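Local coordinates for protein TetR family transcriptional regulator (Mycobacterium smegmatis, PDB 5XS9) that probably acts as a dimeric TetR-family repressor that binds operator DNA through its helix-turn-helix domain and regulates genes of biotin metabolism, at residues I137-G142 against R172-G177; A81-L86 against L141-D146; R117-A122 against D183-H188. All coordinates share one frame; numbering follows the deposited sequence.

Contact 1 of 3, residues I137-G142 against R172-G177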
loop_
_atom_site.group_PDB
_atom_site.type_symbol
_atom_site.label_atom_id
_atom_site.label_comp_id
_atom_site.label_asym_id
_atom_site.label_seq_id
_atom_site.Cartn_x
_atom_site.Cartn_y
_atom_site.Cartn_z
ATOM N N ILE A 137 -4.563 2.524 -9.435
ATOM C CA ILE A 137 -3.921 1.327 -8.908
ATOM C C ILE A 137 -3.394 1.552 -7.511
ATOM O O ILE A 137 -3.476 0.634 -6.673
ATOM C CB ILE A 137 -2.799 0.806 -9.852
ATOM C CG1 ILE A 137 -3.413 0.251 -11.099
ATOM C CG2 ILE A 137 -1.956 -0.254 -9.205
ATOM C CD1 ILE A 137 -4.381 -0.885 -10.867
ATOM N N TYR A 138 -2.733 2.704 -7.286
ATOM C CA TYR A 138 -2.211 2.954 -5.983
ATOM C C TYR A 138 -3.299 2.956 -4.931
ATOM O O TYR A 138 -3.080 2.456 -3.814
ATOM C CB TYR A 138 -1.415 4.240 -5.933
ATOM C CG TYR A 138 -0.188 4.236 -6.784
ATOM C CD1 TYR A 138 0.669 3.164 -6.797
ATOM C CD2 TYR A 138 0.159 5.368 -7.539
ATOM C CE1 TYR A 138 1.773 3.184 -7.599
ATOM C CE2 TYR A 138 1.303 5.412 -8.293
ATOM C CZ TYR A 138 2.120 4.335 -8.297
ATOM O OH TYR A 138 3.274 4.319 -9.083
ATOM N N TYR A 139 -4.425 3.535 -5.247
ATOM C CA TYR A 139 -5.555 3.442 -4.325
ATOM C C TYR A 139 -5.958 1.973 -4.010
ATOM O O TYR A 139 -6.146 1.576 -2.832
ATOM C CB TYR A 139 -6.759 4.229 -4.812
ATOM C CG TYR A 139 -8.057 3.843 -4.119
ATOM C CD1 TYR A 139 -8.269 4.145 -2.793
ATOM C CD2 TYR A 139 -9.003 3.027 -4.746
ATOM C CE1 TYR A 139 -9.435 3.776 -2.144
ATOM C CE2 TYR A 139 -10.147 2.611 -4.082
ATOM C CZ TYR A 139 -10.375 2.989 -2.769
ATOM O OH TYR A 139 -11.552 2.640 -2.063
ATOM N N VAL A 140 -6.074 1.189 -5.052
ATOM C CA VAL A 140 -6.574 -0.190 -4.889
ATOM C C VAL A 140 -5.546 -1.010 -4.084
ATOM O O VAL A 140 -5.877 -1.774 -3.178
ATOM C CB VAL A 140 -6.796 -0.888 -6.229
ATOM C CG1 VAL A 140 -7.059 -2.407 -5.989
ATOM C CG2 VAL A 140 -7.893 -0.232 -6.993
ATOM N N LEU A 141 -4.280 -0.822 -4.374
ATOM C CA LEU A 141 -3.259 -1.475 -3.598
ATOM C C LEU A 141 -3.107 -1.029 -2.150
ATOM O O LEU A 141 -2.927 -1.875 -1.245
ATOM C CB LEU A 141 -1.881 -1.457 -4.341
ATOM C CG LEU A 141 -1.818 -2.094 -5.706
ATOM C CD1 LEU A 141 -0.454 -1.715 -6.307
ATOM C CD2 LEU A 141 -2.037 -3.573 -5.622
ATOM N N GLY A 142 -3.166 0.260 -1.882
ATOM C CA GLY A 142 -3.115 0.761 -0.488
ATOM C C GLY A 142 -4.341 0.269 0.298
ATOM O O GLY A 142 -4.246 -0.210 1.439
ATOM N N ARG A 172 -18.282 -1.838 0.480
ATOM C CA ARG A 172 -18.911 -0.540 0.346
ATOM C C ARG A 172 -17.833 0.580 0.472
ATOM O O ARG A 172 -17.889 1.573 -0.226
ATOM C CB ARG A 172 -19.944 -0.344 1.414
ATOM C CG ARG A 172 -20.513 1.060 1.475
ATOM C CD ARG A 172 -21.767 1.097 2.321
ATOM N NE ARG A 172 -22.271 2.458 2.485
ATOM C CZ ARG A 172 -23.535 2.853 2.282
ATOM N NH1 ARG A 172 -24.501 2.001 1.894
ATOM N NH2 ARG A 172 -23.852 4.132 2.480
ATOM N N GLN A 173 -16.875 0.373 1.367
ATOM C CA GLN A 173 -15.798 1.380 1.565
ATOM C C GLN A 173 -14.943 1.464 0.271
ATOM O O GLN A 173 -14.550 2.530 -0.174
ATOM C CB GLN A 173 -14.885 0.901 2.697
ATOM C CG GLN A 173 -15.570 0.781 4.048
ATOM C CD GLN A 173 -15.959 2.135 4.499
ATOM O OE1 GLN A 173 -15.119 3.026 4.529
ATOM N NE2 GLN A 173 -17.203 2.310 4.846
ATOM N N PHE A 174 -14.664 0.288 -0.307
ATOM C CA PHE A 174 -13.877 0.211 -1.517
ATOM C C PHE A 174 -14.525 0.981 -2.652
ATOM O O PHE A 174 -13.862 1.805 -3.316
ATOM C CB PHE A 174 -13.612 -1.275 -1.874
ATOM C CG PHE A 174 -12.720 -1.462 -3.067
ATOM C CD1 PHE A 174 -11.382 -0.994 -3.042
ATOM C CD2 PHE A 174 -13.219 -2.032 -4.263
ATOM C CE1 PHE A 174 -10.547 -1.173 -4.145
ATOM C CE2 PHE A 174 -12.383 -2.230 -5.375
ATOM C CZ PHE A 174 -11.053 -1.785 -5.338
ATOM N N ARG A 175 -15.820 0.782 -2.817
ATOM C CA ARG A 175 -16.652 1.421 -3.813
ATOM C C ARG A 175 -16.702 2.920 -3.643
ATOM O O ARG A 175 -16.704 3.681 -4.603
ATOM C CB ARG A 175 -18.110 0.822 -3.794
ATOM C CG ARG A 175 -19.063 1.594 -4.709
ATOM C CD ARG A 175 -20.408 0.903 -4.987
ATOM N NE ARG A 175 -21.278 1.183 -3.844
ATOM C CZ ARG A 175 -21.530 0.341 -2.869
ATOM N NH1 ARG A 175 -21.035 -0.892 -2.924
ATOM N NH2 ARG A 175 -22.308 0.724 -1.840
ATOM N N PHE A 176 -16.701 3.367 -2.421
ATOM C CA PHE A 176 -16.815 4.801 -2.154
ATOM C C PHE A 176 -15.517 5.503 -2.666
ATOM O O PHE A 176 -15.622 6.496 -3.348
ATOM C CB PHE A 176 -16.948 5.097 -0.642
ATOM C CG PHE A 176 -17.062 6.543 -0.341
ATOM C CD1 PHE A 176 -18.300 7.159 -0.321
ATOM C CD2 PHE A 176 -15.902 7.330 -0.158
ATOM C CE1 PHE A 176 -18.401 8.520 -0.130
ATOM C CE2 PHE A 176 -16.029 8.675 0.063
ATOM C CZ PHE A 176 -17.254 9.276 0.050
ATOM N N GLY A 177 -14.361 4.914 -2.422
ATOM C CA GLY A 177 -13.065 5.498 -2.876
ATOM C C GLY A 177 -12.943 5.428 -4.378
ATOM O O GLY A 177 -12.470 6.345 -5.009
#
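Tyr139 and Phe174 both hold CG anti to the backbone N, with chi1 at 163° and -176°, and these torsions send the two rings out from neighbouring, almost antiparallel helices into the layer between them. The helices are 129-155 and 170-186, the long C-terminal pair that in TetR-family regulators joins its counterpart from the other subunit in a four-helix bundle. Their local axes approach to 11.0 Å, a wide spacing that two aromatic side chains suit. The ring planes lie within 12° of each other but are slid so far apart that they barely overlap, the centroids standing 5.7 Å apart. Contact is therefore made near their rims, Tyr139 CE2 against Phe174 CE1 at 3.8 Å. Val140 adds its branched end, with CG2 near the plane of the Phe174 ring and 3.9 Å from CZ at its edge.

Tyrosine suits its place because the ring fills the space between the helices while the hydroxyl reaches the opposite backbone. Gly177 is equally apt: its CA stands over the hydroxyl end of the phenol, 3.3 Å from Tyr139 OH, where a CB would clash with that oxygen, and its carbonyl oxygen lies over one face of the ring. Further along helix 170-186, Leu178 and Leu181 also touch Tyr139, and Thr135 of the second subunit packs on it; Gln173 OE1 is hydrogen-bonded to Arg134 NH2 of that subunit. The buried hydroxyl is satisfied by one bond, in which Tyr139 OH donates to Phe174 O at 2.8 Å, arriving in the carbonyl plane on a lone pair.

Contact 2 of 3, residues A81-L86 against L141-D146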
loop_
_atom_site.group_PDB
_atom_site.type_symbol
_atom_site.label_atom_id
_atom_site.label_comp_id
_atom_site.label_asym_id
_atom_site.label_seq_id
_atom_site.Cartn_x
_atom_site.Cartn_y
_atom_site.Cartn_z
ATOM N N ALA A 81 -12.407 -6.567 -9.761
ATOM C CA ALA A 81 -11.830 -7.896 -10.098
ATOM C C ALA A 81 -10.433 -7.967 -9.573
ATOM O O ALA A 81 -9.985 -9.017 -9.091
ATOM C CB ALA A 81 -11.836 -8.155 -11.597
ATOM N N LEU A 82 -9.717 -6.837 -9.616
ATOM C CA LEU A 82 -8.376 -6.822 -9.108
ATOM C C LEU A 82 -8.332 -7.030 -7.574
ATOM O O LEU A 82 -7.566 -7.844 -7.069
ATOM C CB LEU A 82 -7.661 -5.519 -9.542
ATOM C CG LEU A 82 -6.341 -5.282 -8.858
ATOM C CD1 LEU A 82 -5.262 -6.298 -9.187
ATOM C CD2 LEU A 82 -5.840 -3.897 -9.208
ATOM N N ARG A 83 -9.145 -6.276 -6.830
ATOM C CA ARG A 83 -9.166 -6.466 -5.393
ATOM C C ARG A 83 -9.532 -7.926 -4.998
ATOM O O ARG A 83 -8.943 -8.533 -4.105
ATOM C CB ARG A 83 -10.166 -5.508 -4.790
ATOM C CG ARG A 83 -10.471 -5.822 -3.317
ATOM C CD ARG A 83 -11.149 -4.660 -2.724
ATOM N NE ARG A 83 -11.728 -4.991 -1.440
ATOM C CZ ARG A 83 -12.978 -5.360 -1.226
ATOM N NH1 ARG A 83 -13.839 -5.461 -2.207
ATOM N NH2 ARG A 83 -13.377 -5.627 0.009
ATOM N N ASP A 84 -10.535 -8.471 -5.669
ATOM C CA ASP A 84 -10.972 -9.850 -5.378
ATOM C C ASP A 84 -9.825 -10.852 -5.616
ATOM O O ASP A 84 -9.551 -11.735 -4.764
ATOM C CB ASP A 84 -12.260 -10.206 -6.154
ATOM C CG ASP A 84 -13.564 -9.586 -5.492
ATOM O OD1 ASP A 84 -13.659 -9.114 -4.279
ATOM O OD2 ASP A 84 -14.547 -9.594 -6.241
ATOM N N ALA A 85 -9.067 -10.666 -6.685
ATOM C CA ALA A 85 -7.913 -11.537 -6.899
ATOM C C ALA A 85 -6.855 -11.391 -5.823
ATOM O O ALA A 85 -6.304 -12.393 -5.338
ATOM C CB ALA A 85 -7.340 -11.366 -8.278
ATOM N N LEU A 86 -6.603 -10.170 -5.348
ATOM C CA LEU A 86 -5.625 -9.996 -4.329
ATOM C C LEU A 86 -6.076 -10.635 -3.007
ATOM O O LEU A 86 -5.276 -11.224 -2.267
ATOM C CB LEU A 86 -5.313 -8.505 -4.070
ATOM C CG LEU A 86 -4.858 -7.686 -5.280
ATOM C CD1 LEU A 86 -4.894 -6.179 -4.992
ATOM C CD2 LEU A 86 -3.492 -8.172 -5.769
ATOM N N LEU A 141 -4.280 -0.822 -4.374
ATOM C CA LEU A 141 -3.259 -1.475 -3.598
ATOM C C LEU A 141 -3.107 -1.029 -2.150
ATOM O O LEU A 141 -2.927 -1.875 -1.245
ATOM C CB LEU A 141 -1.881 -1.457 -4.341
ATOM C CG LEU A 141 -1.818 -2.094 -5.706
ATOM C CD1 LEU A 141 -0.454 -1.715 -6.307
ATOM C CD2 LEU A 141 -2.037 -3.573 -5.622
ATOM N N GLY A 142 -3.166 0.260 -1.882
ATOM C CA GLY A 142 -3.115 0.761 -0.488
ATOM C C GLY A 142 -4.341 0.269 0.298
ATOM O O GLY A 142 -4.246 -0.210 1.439
ATOM N N PHE A 143 -5.483 0.359 -0.329
ATOM C CA PHE A 143 -6.744 -0.081 0.303
ATOM C C PHE A 143 -6.645 -1.538 0.681
ATOM O O PHE A 143 -6.906 -1.902 1.816
ATOM C CB PHE A 143 -7.930 0.139 -0.607
ATOM C CG PHE A 143 -9.258 -0.264 -0.012
ATOM C CD1 PHE A 143 -10.082 0.706 0.542
ATOM C CD2 PHE A 143 -9.633 -1.575 0.046
ATOM C CE1 PHE A 143 -11.292 0.409 1.097
ATOM C CE2 PHE A 143 -10.877 -1.923 0.627
ATOM C CZ PHE A 143 -11.713 -0.919 1.114
ATOM N N THR A 144 -6.220 -2.345 -0.253
ATOM C CA THR A 144 -6.267 -3.801 -0.121
ATOM C C THR A 144 -5.114 -4.357 0.729
ATOM O O THR A 144 -5.353 -5.288 1.479
ATOM C CB THR A 144 -6.342 -4.510 -1.475
ATOM O OG1 THR A 144 -7.396 -3.923 -2.288
ATOM C CG2 THR A 144 -6.637 -5.939 -1.262
ATOM N N VAL A 145 -3.905 -3.762 0.696
ATOM C CA VAL A 145 -2.900 -4.094 1.655
ATOM C C VAL A 145 -3.417 -3.835 3.067
ATOM O O VAL A 145 -3.194 -4.641 3.962
ATOM C CB VAL A 145 -1.559 -3.305 1.404
ATOM C CG1 VAL A 145 -0.589 -3.530 2.548
ATOM C CG2 VAL A 145 -0.917 -3.732 0.066
ATOM N N ASP A 146 -4.057 -2.699 3.294
ATOM C CA ASP A 146 -4.508 -2.342 4.609
ATOM C C ASP A 146 -5.621 -3.322 5.067
ATOM O O ASP A 146 -5.577 -3.860 6.187
ATOM C CB ASP A 146 -5.038 -0.932 4.570
ATOM C CG ASP A 146 -5.599 -0.448 5.920
ATOM O OD1 ASP A 146 -4.848 0.021 6.741
ATOM O OD2 ASP A 146 -6.811 -0.512 6.141
#
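Arg83 NH2 is the best-held polar atom here, in a salt bridge to Glu147 OE2, and the guanidinium as a whole is gripped at all three nitrogens: NE has a hydrogen bond to a residue bordering the segments, and NH1 a weak one to Thr171 OG1. Arg83 gets there by a fully stretched chain: CG is anti to the backbone N (chi1 168°), and the chain stays extended out to NE. Arginine suits this buried place because its long aliphatic stem packs like a hydrocarbon before the charge is reached. Thr144 crosses that stem obliquely, its OG1 3.8 Å from Arg83 CG, a van der Waals touch and not a bond, for the hydroxyl is hydrogen-bonded to Val140 O, one turn earlier in its own helix.

The two helices, 71-87 and 129-155, run roughly parallel in the C-terminal domain of the TetR fold and cross at -30°. Small Thr144 faces the point of nearest backbone approach, its CA 6.6 Å from that of Arg83. Its methyl serves the apolar half of the contact: CG2 is 4.0 Å from Leu86 CB. Leu86 then carries the packing on, its CD1 meeting Leu141 CD2 at 3.9 Å with the two side chains crossing at about a right angle.

Phe143, the residue before Thr144, meets the far end of the arginine. Its ring is turned 84° from the guanidinium plane and brings CE2 to 3.8 Å from Arg83 NE, obliquely. The ring also meets that of Phe174 and, across the dimer interface, that of Tyr138 of the second subunit. Arginine stays protonated even among such hydrocarbon and aromatic neighbours, and Glu147 probably offsets its charge, lowering the cost of burying it.

Contact 3 of 3, residues R117-A122 against D183-H188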
loop_
_atom_site.group_PDB
_atom_site.type_symbol
_atom_site.label_atom_id
_atom_site.label_comp_id
_atom_site.label_asym_id
_atom_site.label_seq_id
_atom_site.Cartn_x
_atom_site.Cartn_y
_atom_site.Cartn_z
ATOM N N ARG A 117 -7.183 3.430 -20.865
ATOM C CA ARG A 117 -8.265 3.627 -21.843
ATOM C C ARG A 117 -9.574 4.239 -21.305
ATOM O O ARG A 117 -10.248 5.038 -21.968
ATOM C CB ARG A 117 -8.530 2.323 -22.574
ATOM C CG ARG A 117 -7.288 1.907 -23.414
ATOM C CD ARG A 117 -7.572 0.709 -24.346
ATOM N NE ARG A 117 -7.251 -0.562 -23.678
ATOM C CZ ARG A 117 -6.090 -1.222 -23.768
ATOM N NH1 ARG A 117 -5.102 -0.769 -24.553
ATOM N NH2 ARG A 117 -5.906 -2.356 -23.065
ATOM N N ALA A 118 -9.914 3.920 -20.053
ATOM C CA ALA A 118 -11.081 4.499 -19.447
ATOM C C ALA A 118 -10.748 5.950 -19.125
ATOM O O ALA A 118 -11.568 6.844 -19.300
ATOM C CB ALA A 118 -11.434 3.711 -18.148
ATOM N N ALA A 119 -9.552 6.208 -18.640
ATOM C CA ALA A 119 -9.170 7.622 -18.301
ATOM C C ALA A 119 -9.265 8.519 -19.538
ATOM O O ALA A 119 -9.725 9.648 -19.486
ATOM C CB ALA A 119 -7.786 7.686 -17.706
ATOM N N ARG A 120 -8.892 7.972 -20.669
ATOM C CA ARG A 120 -8.895 8.731 -21.930
ATOM C C ARG A 120 -10.337 9.044 -22.377
ATOM O O ARG A 120 -10.652 10.182 -22.751
ATOM C CB ARG A 120 -8.028 7.934 -22.941
ATOM C CG ARG A 120 -7.775 8.603 -24.251
ATOM C CD ARG A 120 -7.169 7.636 -25.281
ATOM N NE ARG A 120 -5.736 7.619 -25.086
ATOM C CZ ARG A 120 -5.015 6.658 -24.492
ATOM N NH1 ARG A 120 -5.557 5.527 -24.033
ATOM N NH2 ARG A 120 -3.701 6.854 -24.345
ATOM N N ALA A 121 -11.277 8.100 -22.176
ATOM C CA ALA A 121 -12.675 8.385 -22.436
ATOM C C ALA A 121 -13.230 9.457 -21.527
ATOM O O ALA A 121 -14.147 10.211 -21.868
ATOM C CB ALA A 121 -13.526 7.091 -22.348
ATOM N N ALA A 122 -12.738 9.466 -20.292
ATOM C CA ALA A 122 -13.163 10.447 -19.328
ATOM C C ALA A 122 -12.674 11.862 -19.664
ATOM O O ALA A 122 -13.220 12.878 -19.163
ATOM C CB ALA A 122 -12.633 10.054 -17.952
ATOM N N ASP A 183 -15.298 10.210 -10.166
ATOM C CA ASP A 183 -15.754 11.592 -10.240
ATOM C C ASP A 183 -14.621 12.568 -10.507
ATOM O O ASP A 183 -14.829 13.499 -11.281
ATOM C CB ASP A 183 -16.500 11.998 -8.985
ATOM C CG ASP A 183 -17.882 11.341 -8.899
ATOM O OD1 ASP A 183 -18.477 11.108 -9.917
ATOM O OD2 ASP A 183 -18.353 11.045 -7.824
ATOM N N GLY A 184 -13.432 12.322 -9.945
ATOM C CA GLY A 184 -12.253 13.144 -10.259
ATOM C C GLY A 184 -11.779 13.028 -11.704
ATOM O O GLY A 184 -11.435 14.014 -12.320
ATOM N N LEU A 185 -11.835 11.823 -12.267
ATOM C CA LEU A 185 -11.532 11.641 -13.652
ATOM C C LEU A 185 -12.515 12.393 -14.518
ATOM O O LEU A 185 -12.104 13.041 -15.489
ATOM C CB LEU A 185 -11.491 10.173 -14.030
ATOM C CG LEU A 185 -10.368 9.317 -13.497
ATOM C CD1 LEU A 185 -10.588 7.836 -13.591
ATOM C CD2 LEU A 185 -9.007 9.658 -14.146
ATOM N N ALA A 186 -13.803 12.299 -14.174
ATOM C CA ALA A 186 -14.877 12.933 -14.946
ATOM C C ALA A 186 -14.702 14.434 -14.958
ATOM O O ALA A 186 -14.934 15.050 -15.970
ATOM C CB ALA A 186 -16.245 12.570 -14.373
ATOM N N ALA A 187 -14.233 15.019 -13.864
ATOM C CA ALA A 187 -13.784 16.433 -13.859
ATOM C C ALA A 187 -12.860 16.842 -14.973
ATOM O O ALA A 187 -12.884 17.992 -15.327
ATOM C CB ALA A 187 -13.242 16.880 -12.535
ATOM N N HIS A 188 -12.115 15.919 -15.589
ATOM C CA HIS A 188 -11.413 16.189 -16.850
ATOM C C HIS A 188 -12.378 16.262 -18.140
ATOM O O HIS A 188 -11.949 16.546 -19.227
ATOM C CB HIS A 188 -10.301 15.151 -17.019
ATOM C CG HIS A 188 -9.126 15.388 -16.107
ATOM N ND1 HIS A 188 -9.195 15.305 -14.726
ATOM C CD2 HIS A 188 -7.883 15.828 -16.392
ATOM C CE1 HIS A 188 -8.023 15.656 -14.222
ATOM N NE2 HIS A 188 -7.213 15.971 -15.209
HETATM O O HOH W 1 -15.861 13.220 -18.202
#
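Ala122 and Leu185 touch through their CB atoms, 4.1 Å apart, where helix 106-122 meets the C-terminal part of helix 170-186. Leu185 holds CG anti to the carbonyl carbon (chi1 -69°), and its CD2 reaches across to Ala119 CB, 4.2 Å away, one turn before Ala122 on helix 106-122. Alanine suits position 122 because its single methyl, pointing at the other segment, lets the backbones draw together: the CA atoms of Ala122 and Ala186 stand 5.3 Å apart, the Ala186 methyl pointing away.

So close an approach brings Ala122 O to 3.8 Å from Leu185 O, two acceptors with no bond between them. One water bridges the two segments, donating one hydrogen to Ala122 O at 2.8 Å and the other to Ala186 O at 3.0 Å. This is the far end of the all-helical C-terminal domain of a TetR-family protein. Here His188 N donates to Leu185 O at 2.9 Å, a bond that turns the chain after Leu185.

Around this shell, Ala122 touches Trp71, and Ile75 packs on Leu185. Ala132 of helix 129-155 touches both Ala119 and Leu185. Leu180 of the second subunit packs on Leu185 and His188.

Overall arrangement
Contacts 1 and 2 adjoin, their centres 8 Å apart, and share helix 129-155, which turns one face to helix 170-186 and another to helix 71-87; Phe174 touches Arg83 and Phe143 where they meet. All three contacts are buried. Contact 2 is the most central, about 7 Å between its centre and that of the chain, and mixes apolar packing with a buried arginine paired with an acid. Contact 1 joins its helices through aromatic rims and a tyrosine-to-backbone bond. Contact 3, the most peripheral at about 22 Å between centres, also uses helix 170-186 but lies near the helix termini, with small methyls and a bridging water in place of rings and charge. All three touch the second subunit.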